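Local coordinates for protein alpha-1,3-glucanase (Bacillus circulans, PDB 5ZRU) that hydrolyses alpha-1,3-glucan as a family GH87 glycoside hydrolase, represented here by its catalytic unit, which carries calcium and zinc ions, at residues S363-S368 with N394-N399; N5-A10 with I341-I346; G30-Q35 with R53-P58. All coordinates share one frame; numbering follows the deposited sequence.

Interaction 1: S363-S368 with N394-N399; sequences STVRNS and NTFSYN
V365 and N399 meet through the carboxamide of N399, whose two polar atoms are both hydrogen-bonded to the backbone of 363-368. N399 ND2 donates to V365 O at 3.0 Å in a nearly straight bond (175° at the hydrogen); V365 O lies in the amide plane of N399, while ND2 stands above the V365 carbonyl plane. That oxygen also accepts S397 N at 3.0 Å, so two donors grip it. N399 OD1 takes S368 N on an in-plane lone pair, also at 3.0 Å, and the two bonds together fix the rotation of the amide. V365 and F396 share one face of the sheet: chi1 of 180° sets V365 CG1 anti to the backbone N and leaves CG2 beside that N, 3.7 Å from F396 CE1. T364 and T395 lie side by side on the other face. At the start of the pair N394 OD1 accepts S363 N at 3.0 Å, and N394 ND2 is held by T360 O. N423 bonds F396 O and N399 N, consistent with the asparagine ladder of pectate-lyase-like beta-helices. The strands run parallel, 4° apart; 364-366 pairs further with 340-342 and 395-397 with 419-421, while V365 and F396 pack on strands 354-357 and 378-381 respectively.

Interaction 2: N5-A10 with I341-I346; sequences NLVVYA and IENSRI
Direct hydrogen bonds join N5 to both E342 and N343. N5 ND2 donates almost straight (177°) to E342 OE2 at 2.9 Å, meeting it on the anti side with the carboxylate plane nearly perpendicular to the N5 amide. The E342 chain, extended beyond CG, carries the carboxylate out to N5. N343 ND2 reaches N5 O at 3.1 Å; the oxygen lies in the plane of the N343 amide, but the donor stands above the N5 carbonyl plane. The N-terminal segment is irregular and lies against the right-handed parallel beta-helix expected of the pectate-lyase-like part, where strands 340-342 and 345-347 flank the N343 turn. N5 sits beside H312, a ligand of the zinc ion also bound by H3 and D278. Water extends the polar network: one molecule accepts from N5 N at 2.9 Å and donates to E342 OE2, while another accepts from Y9 OH, in the plane of the tyrosine ring, and donates to E342 OE1 and N343 OD1, each at 2.8 Å. Charge pairing comes from R366, whose NE forms a salt bridge with E342 OE1. Van der Waals contact is slight: the V7 CG2 methyl meets N343 OD1 tip to tip at 3.7 Å.

Interaction 3: G30-Q35 with R53-P58; sequences GGATLQ and RYIALP. With CA (calcium ion), chain M.
Q35 lies across the ring of Y54, and its side chain can be followed outward from that face. Q35 CB sits 3.9 Å from the Y54 ring centroid and 26° off the ring normal, a CH-pi contact displaced toward the rim. Q35 CG rests 3.6 Å from A56 CB and stays close to Y54 CZ. The chain then bends (chi2 -67°), which puts CD also beside A56 CB. At the tip the amide splits its duties: Q35 OE1 accepts T33 OG1 at 2.7 Å on an in-plane lone pair, and NE2 makes a weak bond of 3.3 Å to a water that lies 2.6 Å from Y54 OH. An alanine in place of Y54 would probably leave Q35 CB without the ring face and the water without its partner at OH, holding the glutamine less firmly, though T33 OG1 would still bind OE1. On the opposite face of the sheet L34 CD1 lies over the R53 guanidinium, 3.8 Å from R53 CZ, while R53 NH2 is tied to D24 by a salt bridge. R53 O binds the calcium ion at 2.3 Å, along with D22, T23, S50 and D169. Q35 N reaches Y54 O at 2.8 Å in one of two hydrogen-bonded antiparallel pairs; the strand directions differ by 139°. The pair lies in catalytic domain D1, whose antiparallel sheets are consistent with a galactose-binding-like beta-sandwich. Strand 53-57 continues the sheet to strand 166-174, R28 of strand 27-29 touches L34 and I55, and F137 meets Y54 edge-to-face.

Interactions 1 and 2 adjoin on what is consistent with a parallel beta-helix: strands 364-366 and 340-342 are neighbours, a probable hydrogen bond runs from I341 N to T364 O, and R366 packs on Y9. Interaction 1 is buried and rests on parallel backbone pairing with an asparagine carboxamide. Interaction 2, partly buried, attaches an irregular N-terminal segment by amides, a carboxylate and waters, with no strand pairing across it. Interaction 3 lies in catalytic domain D1, about 36 Å from interaction 1 between centres and on the opposite side of the chain's centre; it is antiparallel, partly buried, and combines a CH-pi contact of glutamine on tyrosine with a calcium ligand. Its segments fall, in sequence, between those of interaction 2.

Interaction 1: S363-S368 with N394-N399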
loop_
_atom_site.group_PDB
_atom_site.type_symbol
_atom_site.label_atom_id
_atom_site.label_comp_id
_atom_site.label_asym_id
_atom_site.label_seq_id
_atom_site.Cartn_x
_atom_site.Cartn_y
_atom_site.Cartn_z
ATOM N N SER A 363 5.574 -16.440 6.015
ATOM C CA SER A 363 5.731 -15.629 4.821
ATOM C C SER A 363 6.010 -14.183 5.215
ATOM O O SER A 363 5.767 -13.771 6.353
ATOM C CB SER A 363 4.482 -15.728 3.937
ATOM O OG SER A 363 4.294 -17.061 3.479
ATOM N N THR A 364 6.531 -13.417 4.258
ATOM C CA THR A 364 7.157 -12.140 4.575
ATOM C C THR A 364 6.866 -11.105 3.492
ATOM O O THR A 364 6.884 -11.425 2.299
ATOM C CB THR A 364 8.681 -12.312 4.728
ATOM O OG1 THR A 364 8.966 -13.290 5.744
ATOM C CG2 THR A 364 9.348 -10.984 5.095
ATOM N N VAL A 365 6.610 -9.865 3.908
ATOM C CA VAL A 365 6.742 -8.699 3.032
ATOM C C VAL A 365 7.854 -7.837 3.613
ATOM O O VAL A 365 7.803 -7.473 4.797
ATOM C CB VAL A 365 5.442 -7.885 2.914
ATOM C CG1 VAL A 365 5.664 -6.691 1.989
ATOM C CG2 VAL A 365 4.286 -8.750 2.415
ATOM N N ARG A 366 8.868 -7.528 2.803
ATOM C CA ARG A 366 9.977 -6.753 3.339
ATOM C C ARG A 366 10.561 -5.813 2.293
ATOM O O ARG A 366 10.447 -6.029 1.083
ATOM C CB ARG A 366 11.079 -7.654 3.911
ATOM C CG ARG A 366 11.778 -8.530 2.902
ATOM C CD ARG A 366 12.763 -9.488 3.601
ATOM N NE ARG A 366 13.502 -10.272 2.617
ATOM C CZ ARG A 366 14.112 -11.425 2.870
ATOM N NH1 ARG A 366 14.072 -11.954 4.091
ATOM N NH2 ARG A 366 14.750 -12.061 1.895
ATOM N N ASN A 367 11.195 -4.761 2.800
ATOM C CA ASN A 367 11.848 -3.725 2.003
ATOM C C ASN A 367 10.994 -3.281 0.823
ATOM O O ASN A 367 11.447 -3.228 -0.321
ATOM C CB ASN A 367 13.227 -4.170 1.519
ATOM C CG ASN A 367 14.088 -2.990 1.141
ATOM O OD1 ASN A 367 14.258 -2.070 1.932
ATOM N ND2 ASN A 367 14.586 -2.979 -0.089
ATOM N N SER A 368 9.751 -2.915 1.113
ATOM C CA SER A 368 8.808 -2.565 0.064
ATOM C C SER A 368 8.115 -1.246 0.379
ATOM O O SER A 368 8.013 -0.822 1.532
ATOM C CB SER A 368 7.770 -3.675 -0.131
ATOM O OG SER A 368 8.388 -4.858 -0.632
ATOM N N ASN A 394 3.972 -15.001 10.212
ATOM C CA ASN A 394 4.185 -14.097 9.089
ATOM C C ASN A 394 4.897 -12.828 9.557
ATOM O O ASN A 394 4.804 -12.436 10.721
ATOM C CB ASN A 394 2.858 -13.757 8.407
ATOM C CG ASN A 394 2.222 -14.977 7.756
ATOM O OD1 ASN A 394 2.905 -15.760 7.095
ATOM N ND2 ASN A 394 0.922 -15.152 7.953
ATOM N N THR A 395 5.631 -12.199 8.641
ATOM C CA THR A 395 6.513 -11.083 8.971
ATOM C C THR A 395 6.333 -9.940 7.981
ATOM O O THR A 395 6.426 -10.154 6.770
ATOM C CB THR A 395 7.979 -11.513 8.941
ATOM O OG1 THR A 395 8.183 -12.587 9.867
ATOM C CG2 THR A 395 8.890 -10.325 9.274
ATOM N N PHE A 396 6.133 -8.728 8.501
ATOM C CA PHE A 396 6.064 -7.493 7.716
ATOM C C PHE A 396 7.169 -6.580 8.237
ATOM O O PHE A 396 6.972 -5.896 9.247
ATOM C CB PHE A 396 4.701 -6.792 7.859
ATOM C CG PHE A 396 3.521 -7.575 7.323
ATOM C CD1 PHE A 396 3.623 -8.338 6.167
ATOM C CD2 PHE A 396 2.294 -7.520 7.977
ATOM C CE1 PHE A 396 2.518 -9.050 5.684
ATOM C CE2 PHE A 396 1.189 -8.222 7.498
ATOM C CZ PHE A 396 1.297 -8.989 6.358
ATOM N N SER A 397 8.325 -6.540 7.570
ATOM C CA SER A 397 9.447 -5.809 8.145
ATOM C C SER A 397 10.162 -4.962 7.105
ATOM O O SER A 397 10.207 -5.303 5.925
ATOM C CB SER A 397 10.450 -6.768 8.821
ATOM O OG SER A 397 9.850 -7.334 9.983
ATOM N N TYR A 398 10.729 -3.847 7.575
ATOM C CA TYR A 398 11.540 -2.949 6.741
ATOM C C TYR A 398 10.740 -2.387 5.572
ATOM O O TYR A 398 11.245 -2.270 4.456
ATOM C CB TYR A 398 12.808 -3.645 6.243
ATOM C CG TYR A 398 13.770 -3.965 7.368
ATOM C CD1 TYR A 398 14.630 -2.991 7.867
ATOM C CD2 TYR A 398 13.799 -5.231 7.943
ATOM C CE1 TYR A 398 15.509 -3.278 8.906
ATOM C CE2 TYR A 398 14.673 -5.525 8.979
ATOM C CZ TYR A 398 15.514 -4.547 9.457
ATOM O OH TYR A 398 16.375 -4.859 10.486
ATOM N N ASN A 399 9.497 -1.999 5.831
ATOM C CA ASN A 399 8.639 -1.421 4.806
ATOM C C ASN A 399 8.340 0.034 5.129
ATOM O O ASN A 399 8.350 0.442 6.292
ATOM C CB ASN A 399 7.323 -2.193 4.690
ATOM C CG ASN A 399 7.545 -3.648 4.368
ATOM O OD1 ASN A 399 8.083 -3.977 3.311
ATOM N ND2 ASN A 399 7.164 -4.535 5.297
HETATM O O HOH W 1 7.886 -14.857 8.345
#

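Interaction 2: N5-A10 with I341-I346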
loop_
_atom_site.group_PDB
_atom_site.type_symbol
_atom_site.label_atom_id
_atom_site.label_comp_id
_atom_site.label_asym_id
_atom_site.label_seq_id
_atom_site.Cartn_x
_atom_site.Cartn_y
_atom_site.Cartn_z
ATOM N N ASN A 5 18.108 -11.255 -3.111
ATOM C CA ASN A 5 17.970 -9.986 -3.825
ATOM C C ASN A 5 18.449 -8.884 -2.885
ATOM O O ASN A 5 17.666 -8.288 -2.147
ATOM C CB ASN A 5 16.532 -9.802 -4.281
ATOM C CG ASN A 5 16.075 -10.944 -5.158
ATOM O OD1 ASN A 5 16.578 -11.112 -6.269
ATOM N ND2 ASN A 5 15.150 -11.763 -4.652
ATOM N N LEU A 6 19.752 -8.603 -2.945
ATOM C CA LEU A 6 20.443 -7.886 -1.875
ATOM C C LEU A 6 20.119 -6.404 -1.868
ATOM O O LEU A 6 20.227 -5.727 -2.894
ATOM C CB LEU A 6 21.955 -8.037 -2.015
ATOM C CG LEU A 6 22.596 -9.177 -1.255
ATOM C CD1 LEU A 6 22.074 -10.426 -1.851
ATOM C CD2 LEU A 6 24.101 -9.098 -1.386
ATOM N N VAL A 7 19.772 -5.899 -0.687
ATOM C CA VAL A 7 19.650 -4.470 -0.418
ATOM C C VAL A 7 20.190 -4.242 0.989
ATOM O O VAL A 7 19.899 -5.019 1.905
ATOM C CB VAL A 7 18.184 -3.994 -0.541
ATOM C CG1 VAL A 7 18.047 -2.536 -0.122
ATOM C CG2 VAL A 7 17.662 -4.181 -1.969
ATOM N N VAL A 8 21.003 -3.207 1.168
ATOM C CA VAL A 8 21.399 -2.812 2.519
ATOM C C VAL A 8 20.195 -2.112 3.146
ATOM O O VAL A 8 19.795 -1.036 2.703
ATOM C CB VAL A 8 22.634 -1.906 2.515
ATOM C CG1 VAL A 8 22.892 -1.355 3.918
ATOM C CG2 VAL A 8 23.848 -2.670 2.014
ATOM N N TYR A 9 19.613 -2.726 4.171
ATOM C CA TYR A 9 18.367 -2.209 4.723
ATOM C C TYR A 9 18.584 -0.917 5.497
ATOM O O TYR A 9 19.637 -0.687 6.106
ATOM C CB TYR A 9 17.705 -3.233 5.640
ATOM C CG TYR A 9 16.957 -4.317 4.906
ATOM C CD1 TYR A 9 16.968 -4.382 3.522
ATOM C CD2 TYR A 9 16.222 -5.261 5.600
ATOM C CE1 TYR A 9 16.286 -5.380 2.851
ATOM C CE2 TYR A 9 15.539 -6.264 4.942
ATOM C CZ TYR A 9 15.573 -6.319 3.571
ATOM O OH TYR A 9 14.890 -7.318 2.916
ATOM N N ALA A 10 17.557 -0.077 5.477
ATOM C CA ALA A 10 17.519 1.082 6.347
ATOM C C ALA A 10 17.307 0.635 7.793
ATOM O O ALA A 10 16.974 -0.519 8.075
ATOM C CB ALA A 10 16.404 2.034 5.917
ATOM N N ILE A 341 7.829 -11.582 -0.375
ATOM C CA ILE A 341 7.580 -10.444 -1.247
ATOM C C ILE A 341 8.576 -9.369 -0.828
ATOM O O ILE A 341 8.597 -8.970 0.340
ATOM C CB ILE A 341 6.131 -9.951 -1.109
ATOM C CG1 ILE A 341 5.147 -11.043 -1.550
ATOM C CG2 ILE A 341 5.914 -8.657 -1.907
ATOM C CD1 ILE A 341 3.680 -10.726 -1.167
ATOM N N GLU A 342 9.432 -8.923 -1.744
ATOM C CA GLU A 342 10.438 -7.966 -1.310
ATOM C C GLU A 342 10.795 -7.000 -2.424
ATOM O O GLU A 342 10.562 -7.259 -3.608
ATOM C CB GLU A 342 11.712 -8.664 -0.798
ATOM C CG GLU A 342 12.451 -9.470 -1.850
ATOM C CD GLU A 342 13.619 -10.272 -1.266
ATOM O OE1 GLU A 342 14.045 -9.983 -0.123
ATOM O OE2 GLU A 342 14.112 -11.187 -1.952
ATOM N N ASN A 343 11.371 -5.869 -2.012
ATOM C CA ASN A 343 11.949 -4.889 -2.935
ATOM C C ASN A 343 10.920 -4.398 -3.949
ATOM O O ASN A 343 11.252 -4.140 -5.109
ATOM C CB ASN A 343 13.169 -5.464 -3.666
ATOM C CG ASN A 343 14.232 -6.021 -2.725
ATOM O OD1 ASN A 343 14.279 -5.697 -1.533
ATOM N ND2 ASN A 343 15.118 -6.858 -3.280
ATOM N N SER A 344 9.666 -4.267 -3.520
ATOM C CA SER A 344 8.571 -4.021 -4.446
ATOM C C SER A 344 7.819 -2.744 -4.093
ATOM O O SER A 344 7.965 -2.170 -3.012
ATOM C CB SER A 344 7.609 -5.211 -4.475
ATOM O OG SER A 344 8.287 -6.375 -4.924
ATOM N N ARG A 345 7.010 -2.298 -5.048
ATOM C CA ARG A 345 6.231 -1.069 -4.944
ATOM C C ARG A 345 4.781 -1.454 -5.188
ATOM O O ARG A 345 4.416 -1.859 -6.296
ATOM C CB ARG A 345 6.725 -0.027 -5.945
ATOM C CG ARG A 345 8.223 0.277 -5.759
ATOM C CD ARG A 345 8.790 1.192 -6.860
ATOM N NE ARG A 345 10.257 1.120 -6.888
ATOM C CZ ARG A 345 11.045 2.050 -7.426
ATOM N NH1 ARG A 345 10.510 3.124 -7.977
ATOM N NH2 ARG A 345 12.372 1.916 -7.399
ATOM N N ILE A 346 3.970 -1.379 -4.147
ATOM C CA ILE A 346 2.612 -1.901 -4.183
ATOM C C ILE A 346 1.733 -0.724 -3.796
ATOM O O ILE A 346 1.670 -0.350 -2.619
ATOM C CB ILE A 346 2.432 -3.096 -3.241
ATOM C CG1 ILE A 346 3.463 -4.185 -3.578
ATOM C CG2 ILE A 346 0.998 -3.633 -3.328
ATOM C CD1 ILE A 346 3.709 -5.215 -2.446
HETATM O O HOH W 2 16.372 -12.026 -0.959
HETATM O O HOH W 3 15.069 -7.473 0.452
#

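Interaction 3: G30-Q35 with R53-P58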
loop_
_atom_site.group_PDB
_atom_site.type_symbol
_atom_site.label_atom_id
_atom_site.label_comp_id
_atom_site.label_asym_id
_atom_site.label_seq_id
_atom_site.Cartn_x
_atom_site.Cartn_y
_atom_site.Cartn_z
ATOM N N GLY A 30 3.317 31.069 -11.346
ATOM C CA GLY A 30 2.374 31.135 -12.442
ATOM C C GLY A 30 0.928 30.915 -12.063
ATOM O O GLY A 30 0.104 30.658 -12.945
ATOM N N GLY A 31 0.592 31.014 -10.779
ATOM C CA GLY A 31 -0.748 30.725 -10.308
ATOM C C GLY A 31 -0.848 29.530 -9.387
ATOM O O GLY A 31 -1.937 29.275 -8.852
ATOM N N ALA A 32 0.240 28.788 -9.186
ATOM C CA ALA A 32 0.220 27.645 -8.279
ATOM C C ALA A 32 0.030 28.124 -6.843
ATOM O O ALA A 32 0.490 29.202 -6.469
ATOM C CB ALA A 32 1.522 26.845 -8.395
ATOM N N THR A 33 -0.675 27.327 -6.041
ATOM C CA THR A 33 -0.913 27.655 -4.640
ATOM C C THR A 33 -0.611 26.451 -3.759
ATOM O O THR A 33 -0.636 25.303 -4.206
ATOM C CB THR A 33 -2.355 28.122 -4.395
ATOM O OG1 THR A 33 -3.267 27.053 -4.666
ATOM C CG2 THR A 33 -2.698 29.320 -5.283
ATOM N N LEU A 34 -0.314 26.731 -2.491
ATOM C CA LEU A 34 -0.123 25.692 -1.485
ATOM C C LEU A 34 -1.479 25.355 -0.869
ATOM O O LEU A 34 -2.168 26.240 -0.358
ATOM C CB LEU A 34 0.865 26.167 -0.418
ATOM C CG LEU A 34 1.452 25.245 0.657
ATOM C CD1 LEU A 34 0.430 24.755 1.679
ATOM C CD2 LEU A 34 2.165 24.072 0.019
ATOM N N GLN A 35 -1.868 24.087 -0.929
ATOM C CA GLN A 35 -3.118 23.621 -0.337
ATOM C C GLN A 35 -2.772 22.752 0.855
ATOM O O GLN A 35 -1.922 21.868 0.741
ATOM C CB GLN A 35 -3.948 22.817 -1.338
ATOM C CG GLN A 35 -4.260 23.548 -2.613
ATOM C CD GLN A 35 -5.175 24.720 -2.387
ATOM O OE1 GLN A 35 -4.883 25.840 -2.813
ATOM N NE2 GLN A 35 -6.291 24.479 -1.715
ATOM N N ARG A 53 -0.212 18.492 2.653
ATOM C CA ARG A 53 0.126 19.683 1.885
ATOM C C ARG A 53 0.449 19.271 0.456
ATOM O O ARG A 53 1.160 18.295 0.249
ATOM C CB ARG A 53 1.341 20.409 2.479
ATOM C CG ARG A 53 1.113 21.012 3.848
ATOM C CD ARG A 53 2.428 21.218 4.575
ATOM N NE ARG A 53 3.211 22.296 3.987
ATOM C CZ ARG A 53 3.003 23.585 4.236
ATOM N NH1 ARG A 53 2.024 23.953 5.054
ATOM N NH2 ARG A 53 3.763 24.509 3.662
ATOM N N TYR A 54 -0.065 20.011 -0.526
ATOM C CA TYR A 54 0.337 19.783 -1.909
ATOM C C TYR A 54 0.244 21.098 -2.669
ATOM O O TYR A 54 -0.263 22.098 -2.155
ATOM C CB TYR A 54 -0.512 18.692 -2.580
ATOM C CG TYR A 54 -1.945 19.085 -2.903
ATOM C CD1 TYR A 54 -2.942 19.044 -1.923
ATOM C CD2 TYR A 54 -2.307 19.467 -4.192
ATOM C CE1 TYR A 54 -4.272 19.378 -2.230
ATOM C CE2 TYR A 54 -3.629 19.804 -4.508
ATOM C CZ TYR A 54 -4.605 19.755 -3.521
ATOM O OH TYR A 54 -5.909 20.081 -3.833
ATOM N N ILE A 55 0.760 21.091 -3.898
ATOM C CA ILE A 55 0.751 22.274 -4.757
ATOM C C ILE A 55 -0.384 22.127 -5.758
ATOM O O ILE A 55 -0.409 21.180 -6.556
ATOM C CB ILE A 55 2.096 22.470 -5.476
ATOM C CG1 ILE A 55 3.226 22.605 -4.462
ATOM C CG2 ILE A 55 2.045 23.707 -6.376
ATOM C CD1 ILE A 55 4.422 21.756 -4.808
ATOM N N ALA A 56 -1.321 23.067 -5.728
ATOM C CA ALA A 56 -2.387 23.106 -6.714
ATOM C C ALA A 56 -1.920 23.877 -7.942
ATOM O O ALA A 56 -1.310 24.949 -7.819
ATOM C CB ALA A 56 -3.648 23.741 -6.127
ATOM N N LEU A 57 -2.201 23.316 -9.125
ATOM C CA LEU A 57 -1.967 23.940 -10.423
ATOM C C LEU A 57 -3.323 24.233 -11.064
ATOM O O LEU A 57 -3.825 23.445 -11.879
ATOM C CB LEU A 57 -1.118 23.031 -11.318
ATOM C CG LEU A 57 0.151 22.465 -10.667
ATOM C CD1 LEU A 57 0.901 21.540 -11.628
ATOM C CD2 LEU A 57 1.054 23.582 -10.175
ATOM N N PRO A 58 -3.963 25.343 -10.696
ATOM C CA PRO A 58 -5.353 25.551 -11.119
ATOM C C PRO A 58 -5.503 26.045 -12.541
ATOM O O PRO A 58 -6.585 25.875 -13.116
ATOM C CB PRO A 58 -5.875 26.605 -10.126
ATOM C CG PRO A 58 -4.826 26.737 -9.076
ATOM C CD PRO A 58 -3.537 26.332 -9.695
HETATM CA CA CA M . 3.043 16.943 0.374
HETATM O O HOH W 4 -7.592 21.635 -2.637
HETATM O O HOH W 5 4.585 17.798 2.104
#